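Local coordinates for extracellular protein containing a SCP domain (Bacillus anthracis, PDB 4IFA) that is of unknown function but is an extracellular protein that joins a CAP-associated N-terminal region to a cysteine-rich secretory protein (SCP/CAP) domain, at residues A[292-297]-A[329-334]; A[74-79]-A[214-219]. All blocks are in the same frame, centred on the assembly; numbering follows the deposited sequence.

How the contacts relate
Helix 210-234 ties the two contacts together: the turn of contact 2 packs on its first half, and Ile224 further along touches Tyr332 of contact 1. Contact 1 pairs an edge strand, 286-293, with strand 331-338 in the mixed sheet of the SCP domain. Contact 2 uses the turn between strands 71-74 and 80-84 of the CAP-associated N-terminal region. Contact 2 closes first along the chain, and contact 1 opens afterwards. Their centres lie about 13 Å apart, and polar groups bridge them: Tyr77 OH reaches Ser296 O and Lys330 NZ, while Glu217 OE2 takes the N-H of Asp329. The N-terminal turn thus packs on the helix and is hydrogen-bonded to residues beside the end of the sheet.

Contact 1: residues A[292-297]-A[329-334]; sequences AAQHSD and DKFYTQ
Ala292 and Tyr332 form an antiparallel hydrogen-bonded pair at the edge of the SCP-domain sheet, where strand 286-293 runs out beside strand 331-338. Backbone bonds set the register: Ala292 N gives to Tyr332 O at 2.9 Å, Tyr332 N returns a nearly straight bond to Ala292 O (175°), and Gln294 N reaches Lys330 O at 2.8 Å just past the end of the strand.

Side chains pack on both faces of the sheet. Ala293 CB sits over one face of the Phe331 ring, 4.0 Å from its centroid, in a CH-pi contact. Gln294 bends at chi2 (-54°) and runs alongside Phe331, bringing NE2 to 3.6 Å from CE2 with the amide plane almost perpendicular to the ring. On the other face Ala292 CB lies 4.2 Å from Tyr332 CD2, and helices 298-306 and 210-234 cover the tyrosine.

Polar side chains fasten the loop. The extended Lys330 chain runs alongside His295 O, its CD 3.5 Å from that oxygen, while NZ binds Tyr77 OH and a water held by Gln294 O. Asp297 caps helix 298-306 through OD1 to Ala300 N, and its OD2 forms a salt bridge with Arg181. The Tyr332 hydroxyl donates to His295 O at 2.7 Å, approaching from 46° above the carbonyl plane.

Contact 2: residues A[74-79]-A[214-219]; sequences PSAYGY and KQIENG
Pro74 and Ile216 bring a turn of the N-terminal region, after strand 71-74, against helix 210-234, which runs on into the SCP family region. The tight part centres on Ile216. With its CG1 branch anti to the carbonyl carbon (chi1 -65°) and an extended chi2, the isoleucine carries CD1 out to the turn backbone, 3.4 Å from Ser75 O. Ile216 CG1 meets Pro74 CG at 3.9 Å, and Ile216 CG2 lies 4.3 Å from Ala76 CB.

The turn itself is braced internally. Ser75 OG accepts from Tyr77 N at 3.0 Å, making an ST turn, and donates to Tyr79 O, which also takes the Ser75 N-H. The same hydroxyl oxygen lies over the centre of one face of the Tyr79 ring.

Toward solvent the fit is slighter: the exposed Gln215 crosses Pro74 at about a right angle, using only its CB, 3.6 Å from Pro74 CG. Away from Gln215, on the side of Gly219, a water donates to Pro74 O and Ile216 O, each at 2.8 Å. With no direct hydrogen bond across, cohesion rests on aliphatic packing and one water bridge, whereas the turn has bonds within its own residues.

Contact 1: residues A[292-297]-A[329-334]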
ATOM      1  N   ALA A 292      -5.700   9.699  -7.111  1.00 18.46           N
ATOM      2  CA  ALA A 292      -6.612   8.948  -6.255  1.00 18.51           C
ATOM      3  C   ALA A 292      -7.027   9.798  -5.083  1.00 19.87           C
ATOM      4  O   ALA A 292      -6.284  10.662  -4.631  1.00 19.28           O
ATOM      5  CB  ALA A 292      -5.908   7.704  -5.706  1.00 19.77           C
ATOM      6  N   ALA A 293      -8.229   9.555  -4.592  1.00 19.63           N
ATOM      7  CA  ALA A 293      -8.718  10.255  -3.412  1.00 21.02           C
ATOM      8  C   ALA A 293      -9.534   9.343  -2.500  1.00 21.18           C
ATOM      9  O   ALA A 293     -10.348   8.547  -2.939  1.00 21.84           O
ATOM     10  CB  ALA A 293      -9.591  11.465  -3.807  1.00 21.04           C
ATOM     11  N   GLN A 294      -9.297   9.523  -1.204  1.00 21.24           N
ATOM     12  CA  GLN A 294     -10.070   8.909  -0.114  1.00 22.16           C
ATOM     13  C   GLN A 294      -9.684   7.514   0.334  1.00 21.21           C
ATOM     14  O   GLN A 294     -10.167   7.040   1.361  1.00 23.78           O
ATOM     15  CB  GLN A 294     -11.595   9.023  -0.313  1.00 24.10           C
ATOM     16  CG  GLN A 294     -12.064  10.473  -0.603  1.00 27.22           C
ATOM     17  CD  GLN A 294     -11.596  11.464   0.455  1.00 30.13           C
ATOM     18  OE1 GLN A 294     -11.471  11.114   1.631  1.00 34.30           O
ATOM     19  NE2 GLN A 294     -11.398  12.718   0.056  1.00 34.52           N
ATOM     20  N   HIS A 295      -8.781   6.871  -0.406  1.00 20.42           N
ATOM     21  CA  HIS A 295      -8.245   5.582   0.035  1.00 19.33           C
ATOM     22  C   HIS A 295      -7.618   5.783   1.425  1.00 18.93           C
ATOM     23  O   HIS A 295      -7.068   6.858   1.714  1.00 20.65           O
ATOM     24  CB  HIS A 295      -7.244   5.027  -0.962  1.00 18.81           C
ATOM     25  CG  HIS A 295      -7.809   4.892  -2.343  1.00 19.73           C
ATOM     26  ND1 HIS A 295      -8.063   5.984  -3.159  1.00 19.89           N
ATOM     27  CD2 HIS A 295      -8.195   3.800  -3.033  1.00 20.37           C
ATOM     28  CE1 HIS A 295      -8.542   5.549  -4.308  1.00 21.02           C
ATOM     29  NE2 HIS A 295      -8.647   4.222  -4.248  1.00 20.00           N
ATOM     30  N   SER A 296      -7.613   4.730   2.238  1.00 20.72           N
ATOM     31  CA  SER A 296      -7.099   4.843   3.614  1.00 22.28           C
ATOM     32  C   SER A 296      -5.656   5.250   3.723  1.00 21.75           C
ATOM     33  O   SER A 296      -5.300   5.996   4.626  1.00 22.97           O
ATOM     34  CB  SER A 296      -7.284   3.533   4.384  1.00 24.16           C
ATOM     35  OG  SER A 296      -6.637   2.432   3.714  1.00 28.14           O
ATOM     36  N   ASP A 297      -4.821   4.733   2.829  1.00 19.96           N
ATOM     37  CA  ASP A 297      -3.406   5.016   2.804  1.00 19.11           C
ATOM     38  C   ASP A 297      -2.813   4.770   1.432  1.00 18.22           C
ATOM     39  O   ASP A 297      -3.534   4.423   0.496  1.00 18.62           O
ATOM     40  CB  ASP A 297      -2.656   4.281   3.943  1.00 18.03           C
ATOM     41  CG  ASP A 297      -2.699   2.729   3.832  1.00 19.71           C
ATOM     42  OD1 ASP A 297      -3.069   2.208   2.755  1.00 20.15           O
ATOM     43  OD2 ASP A 297      -2.305   2.087   4.828  1.00 21.32           O
ATOM     44  N   ASP A 329      -3.247  15.043   2.609  1.00 24.96           N
ATOM     45  CA  ASP A 329      -4.327  14.339   3.296  1.00 25.43           C
ATOM     46  C   ASP A 329      -4.569  13.017   2.535  1.00 23.77           C
ATOM     47  O   ASP A 329      -3.618  12.269   2.343  1.00 26.02           O
ATOM     48  CB  ASP A 329      -5.573  15.228   3.467  1.00 27.01           C
ATOM     49  CG  ASP A 329      -6.520  14.749   4.603  1.00 31.07           C
ATOM     50  OD1 ASP A 329      -6.350  13.641   5.187  1.00 37.99           O
ATOM     51  OD2 ASP A 329      -7.407  15.552   4.973  1.00 36.48           O
ATOM     52  N   LYS A 330      -5.790  12.734   2.100  1.00 24.05           N
ATOM     53  CA  LYS A 330      -6.046  11.501   1.354  1.00 22.74           C
ATOM     54  C   LYS A 330      -6.185  11.713  -0.138  1.00 21.29           C
ATOM     55  O   LYS A 330      -6.963  11.040  -0.783  1.00 21.64           O
ATOM     56  CB  LYS A 330      -7.234  10.716   1.968  1.00 23.98           C
ATOM     57  CG  LYS A 330      -6.922  10.264   3.418  1.00 28.25           C
ATOM     58  CD  LYS A 330      -8.021   9.397   3.960  1.00 31.39           C
ATOM     59  CE  LYS A 330      -7.736   9.015   5.395  1.00 35.65           C
ATOM     60  NZ  LYS A 330      -8.938   8.390   6.035  1.00 41.83           N
ATOM     61  N   PHE A 331      -5.394  12.657  -0.688  1.00 20.71           N
ATOM     62  CA  PHE A 331      -5.294  12.879  -2.121  1.00 19.40           C
ATOM     63  C   PHE A 331      -3.878  12.450  -2.488  1.00 19.39           C
ATOM     64  O   PHE A 331      -2.903  12.951  -1.921  1.00 20.78           O
ATOM     65  CB  PHE A 331      -5.579  14.361  -2.487  1.00 19.74           C
ATOM     66  CG  PHE A 331      -7.032  14.727  -2.427  1.00 21.19           C
ATOM     67  CD1 PHE A 331      -7.795  14.840  -3.591  1.00 23.51           C
ATOM     68  CD2 PHE A 331      -7.666  14.845  -1.199  1.00 25.09           C
ATOM     69  CE1 PHE A 331      -9.136  15.101  -3.512  1.00 23.47           C
ATOM     70  CE2 PHE A 331      -9.016  15.135  -1.130  1.00 24.98           C
ATOM     71  CZ  PHE A 331      -9.725  15.233  -2.298  1.00 23.67           C
ATOM     72  N   TYR A 332      -3.799  11.531  -3.435  1.00 18.96           N
ATOM     73  CA  TYR A 332      -2.562  10.885  -3.848  1.00 18.28           C
ATOM     74  C   TYR A 332      -2.324  11.068  -5.322  1.00 17.32           C
ATOM     75  O   TYR A 332      -3.210  10.797  -6.147  1.00 18.62           O
ATOM     76  CB  TYR A 332      -2.680   9.358  -3.603  1.00 18.70           C
ATOM     77  CG  TYR A 332      -3.179   8.955  -2.219  1.00 17.65           C
ATOM     78  CD1 TYR A 332      -2.284   8.655  -1.187  1.00 19.19           C
ATOM     79  CD2 TYR A 332      -4.529   8.835  -1.952  1.00 17.64           C
ATOM     80  CE1 TYR A 332      -2.708   8.266   0.051  1.00 19.85           C
ATOM     81  CE2 TYR A 332      -4.968   8.450  -0.675  1.00 20.01           C
ATOM     82  CZ  TYR A 332      -4.062   8.161   0.313  1.00 18.42           C
ATOM     83  OH  TYR A 332      -4.486   7.790   1.572  1.00 20.32           O
ATOM     84  N   THR A 333      -1.136  11.587  -5.676  1.00 18.00           N
ATOM     85  CA  THR A 333      -0.783  11.825  -7.063  1.00 18.23           C
ATOM     86  C   THR A 333       0.581  11.255  -7.410  1.00 17.47           C
ATOM     87  O   THR A 333       1.563  11.544  -6.740  1.00 19.09           O
ATOM     88  CB  THR A 333      -0.741  13.355  -7.352  1.00 18.40           C
ATOM     89  OG1 THR A 333      -2.033  13.934  -7.121  1.00 19.29           O
ATOM     90  CG2 THR A 333      -0.335  13.685  -8.778  1.00 19.48           C
ATOM     91  N   GLN A 334       0.615  10.460  -8.475  1.00 17.16           N
ATOM     92  CA  GLN A 334       1.865  10.024  -9.100  1.00 17.70           C
ATOM     93  C   GLN A 334       2.071  10.853 -10.346  1.00 17.56           C
ATOM     94  O   GLN A 334       1.167  10.922 -11.199  1.00 18.44           O
ATOM     95  CB  GLN A 334       1.794   8.563  -9.545  1.00 18.74           C
ATOM     96  CG  GLN A 334       1.798   7.535  -8.442  1.00 18.07           C
ATOM     97  CD  GLN A 334       1.642   6.115  -8.964  1.00 17.99           C
ATOM     98  OE1 GLN A 334       0.805   5.842  -9.829  1.00 18.10           O
ATOM     99  NE2 GLN A 334       2.472   5.186  -8.455  1.00 17.99           N
TER
HETATM  100  O   HOH W   1     -10.271   6.686   4.099  1.00 49.00           O

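Contact 2: residues A[74-79]-A[214-219]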
ATOM      1  N   PRO A  74       5.112   8.086  10.824  1.00 23.59           N
ATOM      2  CA  PRO A  74       3.765   7.940  11.368  1.00 23.63           C
ATOM      3  C   PRO A  74       2.722   7.553  10.352  1.00 23.78           C
ATOM      4  O   PRO A  74       2.901   7.814   9.164  1.00 23.36           O
ATOM      5  CB  PRO A  74       3.452   9.349  11.902  1.00 23.82           C
ATOM      6  CG  PRO A  74       4.285  10.255  11.098  1.00 26.55           C
ATOM      7  CD  PRO A  74       5.535   9.494  10.767  1.00 25.11           C
ATOM      8  N   SER A  75       1.646   6.920  10.819  1.00 23.73           N
ATOM      9  CA  SER A  75       0.461   6.621  10.010  1.00 22.75           C
ATOM     10  C   SER A  75      -0.654   7.544  10.504  1.00 22.77           C
ATOM     11  O   SER A  75      -0.514   8.204  11.554  1.00 24.56           O
ATOM     12  CB  SER A  75      -0.007   5.161  10.127  1.00 22.79           C
ATOM     13  OG  SER A  75      -0.723   5.013  11.370  1.00 23.76           O
ATOM     14  N   ALA A  76      -1.787   7.507   9.815  1.00 23.62           N
ATOM     15  CA  ALA A  76      -2.985   8.264  10.172  1.00 24.05           C
ATOM     16  C   ALA A  76      -3.867   7.465  11.165  1.00 25.92           C
ATOM     17  O   ALA A  76      -4.931   7.949  11.533  1.00 29.36           O
ATOM     18  CB  ALA A  76      -3.800   8.591   8.900  1.00 24.61           C
ATOM     19  N   TYR A  77      -3.376   6.320  11.661  1.00 26.21           N
ATOM     20  CA  TYR A  77      -4.184   5.383  12.450  1.00 27.08           C
ATOM     21  C   TYR A  77      -3.534   4.956  13.770  1.00 28.27           C
ATOM     22  O   TYR A  77      -3.729   3.831  14.226  1.00 29.93           O
ATOM     23  CB  TYR A  77      -4.582   4.184  11.573  1.00 26.37           C
ATOM     24  CG  TYR A  77      -5.231   4.627  10.269  1.00 26.90           C
ATOM     25  CD1 TYR A  77      -6.517   5.159  10.272  1.00 28.40           C
ATOM     26  CD2 TYR A  77      -4.545   4.605   9.065  1.00 25.56           C
ATOM     27  CE1 TYR A  77      -7.117   5.620   9.099  1.00 30.29           C
ATOM     28  CE2 TYR A  77      -5.141   5.039   7.899  1.00 25.88           C
ATOM     29  CZ  TYR A  77      -6.409   5.558   7.918  1.00 28.42           C
ATOM     30  OH  TYR A  77      -7.019   6.015   6.780  1.00 26.91           O
ATOM     31  N   GLY A  78      -2.728   5.840  14.320  1.00 28.85           N
ATOM     32  CA  GLY A  78      -2.151   5.608  15.654  1.00 30.55           C
ATOM     33  C   GLY A  78      -0.944   4.699  15.848  1.00 30.84           C
ATOM     34  O   GLY A  78      -0.513   4.471  16.998  1.00 36.76           O
ATOM     35  N   TYR A  79      -0.509   4.045  14.794  1.00 26.30           N
ATOM     36  CA  TYR A  79       0.709   3.244  14.766  1.00 24.78           C
ATOM     37  C   TYR A  79       1.747   3.955  13.894  1.00 23.45           C
ATOM     38  O   TYR A  79       1.399   4.789  13.036  1.00 25.04           O
ATOM     39  CB  TYR A  79       0.470   1.799  14.290  1.00 24.10           C
ATOM     40  CG  TYR A  79      -0.203   1.689  12.932  1.00 22.16           C
ATOM     41  CD1 TYR A  79       0.522   1.841  11.744  1.00 22.08           C
ATOM     42  CD2 TYR A  79      -1.580   1.467  12.830  1.00 22.12           C
ATOM     43  CE1 TYR A  79      -0.107   1.754  10.503  1.00 21.85           C
ATOM     44  CE2 TYR A  79      -2.199   1.375  11.583  1.00 21.75           C
ATOM     45  CZ  TYR A  79      -1.466   1.544  10.453  1.00 21.89           C
ATOM     46  OH  TYR A  79      -2.083   1.460   9.221  1.00 21.54           O
ATOM     47  N   LYS A 214       1.955  16.258   7.606  1.00 25.44           N
ATOM     48  CA  LYS A 214       3.023  16.340   6.597  1.00 25.15           C
ATOM     49  C   LYS A 214       3.931  15.086   6.657  1.00 24.43           C
ATOM     50  O   LYS A 214       4.296  14.525   5.620  1.00 24.56           O
ATOM     51  CB  LYS A 214       3.845  17.623   6.728  1.00 27.59           C
ATOM     52  CG  LYS A 214       4.879  17.812   5.639  1.00 32.48           C
ATOM     53  CD  LYS A 214       5.662  19.108   5.772  1.00 40.48           C
ATOM     54  CE  LYS A 214       6.454  19.420   4.492  1.00 45.10           C
ATOM     55  NZ  LYS A 214       7.156  18.221   3.902  1.00 48.47           N
ATOM     56  N   GLN A 215       4.255  14.643   7.870  0.50 24.61           N
ATOM     57  CA  GLN A 215       5.060  13.441   8.057  0.50 23.61           C
ATOM     58  C   GLN A 215       4.336  12.182   7.536  0.50 22.37           C
ATOM     59  O   GLN A 215       4.943  11.312   6.898  0.50 22.10           O
ATOM     60  CB  GLN A 215       5.381  13.250   9.534  0.50 24.49           C
ATOM     61  CG  GLN A 215       6.297  14.301  10.124  0.50 25.97           C
ATOM     62  CD  GLN A 215       6.480  14.145  11.614  0.50 32.62           C
ATOM     63  OE1 GLN A 215       5.514  14.083  12.375  0.50 33.15           O
ATOM     64  NE2 GLN A 215       7.734  14.105  12.046  0.50 37.71           N
ATOM     65  N   ILE A 216       3.033  12.104   7.797  1.00 22.38           N
ATOM     66  CA  ILE A 216       2.212  10.975   7.328  1.00 21.37           C
ATOM     67  C   ILE A 216       2.185  10.957   5.793  1.00 20.84           C
ATOM     68  O   ILE A 216       2.315   9.881   5.161  1.00 20.13           O
ATOM     69  CB  ILE A 216       0.786  11.040   7.887  1.00 21.52           C
ATOM     70  CG1 ILE A 216       0.788  10.869   9.399  1.00 24.42           C
ATOM     71  CG2 ILE A 216      -0.086   9.956   7.231  1.00 21.90           C
ATOM     72  CD1 ILE A 216      -0.531  11.322  10.083  1.00 24.28           C
ATOM     73  N   GLU A 217       2.004  12.143   5.204  1.00 20.79           N
ATOM     74  CA  GLU A 217       1.984  12.284   3.739  1.00 20.95           C
ATOM     75  C   GLU A 217       3.313  11.821   3.149  1.00 21.54           C
ATOM     76  O   GLU A 217       3.322  11.103   2.141  1.00 20.56           O
ATOM     77  CB  GLU A 217       1.691  13.746   3.362  1.00 23.10           C
ATOM     78  CG  GLU A 217       0.233  14.133   3.657  1.00 22.83           C
ATOM     79  CD  GLU A 217      -0.022  15.620   3.967  1.00 26.64           C
ATOM     80  OE1 GLU A 217       0.908  16.460   3.895  1.00 27.12           O
ATOM     81  OE2 GLU A 217      -1.194  15.907   4.281  1.00 30.15           O
ATOM     82  N   ASN A 218       4.419  12.239   3.762  0.50 22.04           N
ATOM     83  CA  ASN A 218       5.759  11.858   3.295  0.50 22.90           C
ATOM     84  C   ASN A 218       5.934  10.329   3.298  0.50 21.41           C
ATOM     85  O   ASN A 218       6.568   9.761   2.402  0.50 21.36           O
ATOM     86  CB  ASN A 218       6.853  12.519   4.149  0.50 24.42           C
ATOM     87  CG  ASN A 218       6.956  14.048   3.947  0.50 28.65           C
ATOM     88  OD1 ASN A 218       7.650  14.731   4.703  0.50 35.75           O
ATOM     89  ND2 ASN A 218       6.270  14.578   2.949  0.50 27.99           N
ATOM     90  N   GLY A 219       5.368   9.658   4.307  1.00 20.09           N
ATOM     91  CA  GLY A 219       5.415   8.194   4.403  1.00 20.43           C
ATOM     92  C   GLY A 219       4.619   7.572   3.273  1.00 19.98           C
ATOM     93  O   GLY A 219       5.059   6.627   2.605  1.00 19.00           O
TER
HETATM   94  O   HOH W   2       2.868   7.425   6.440  1.00 21.22           O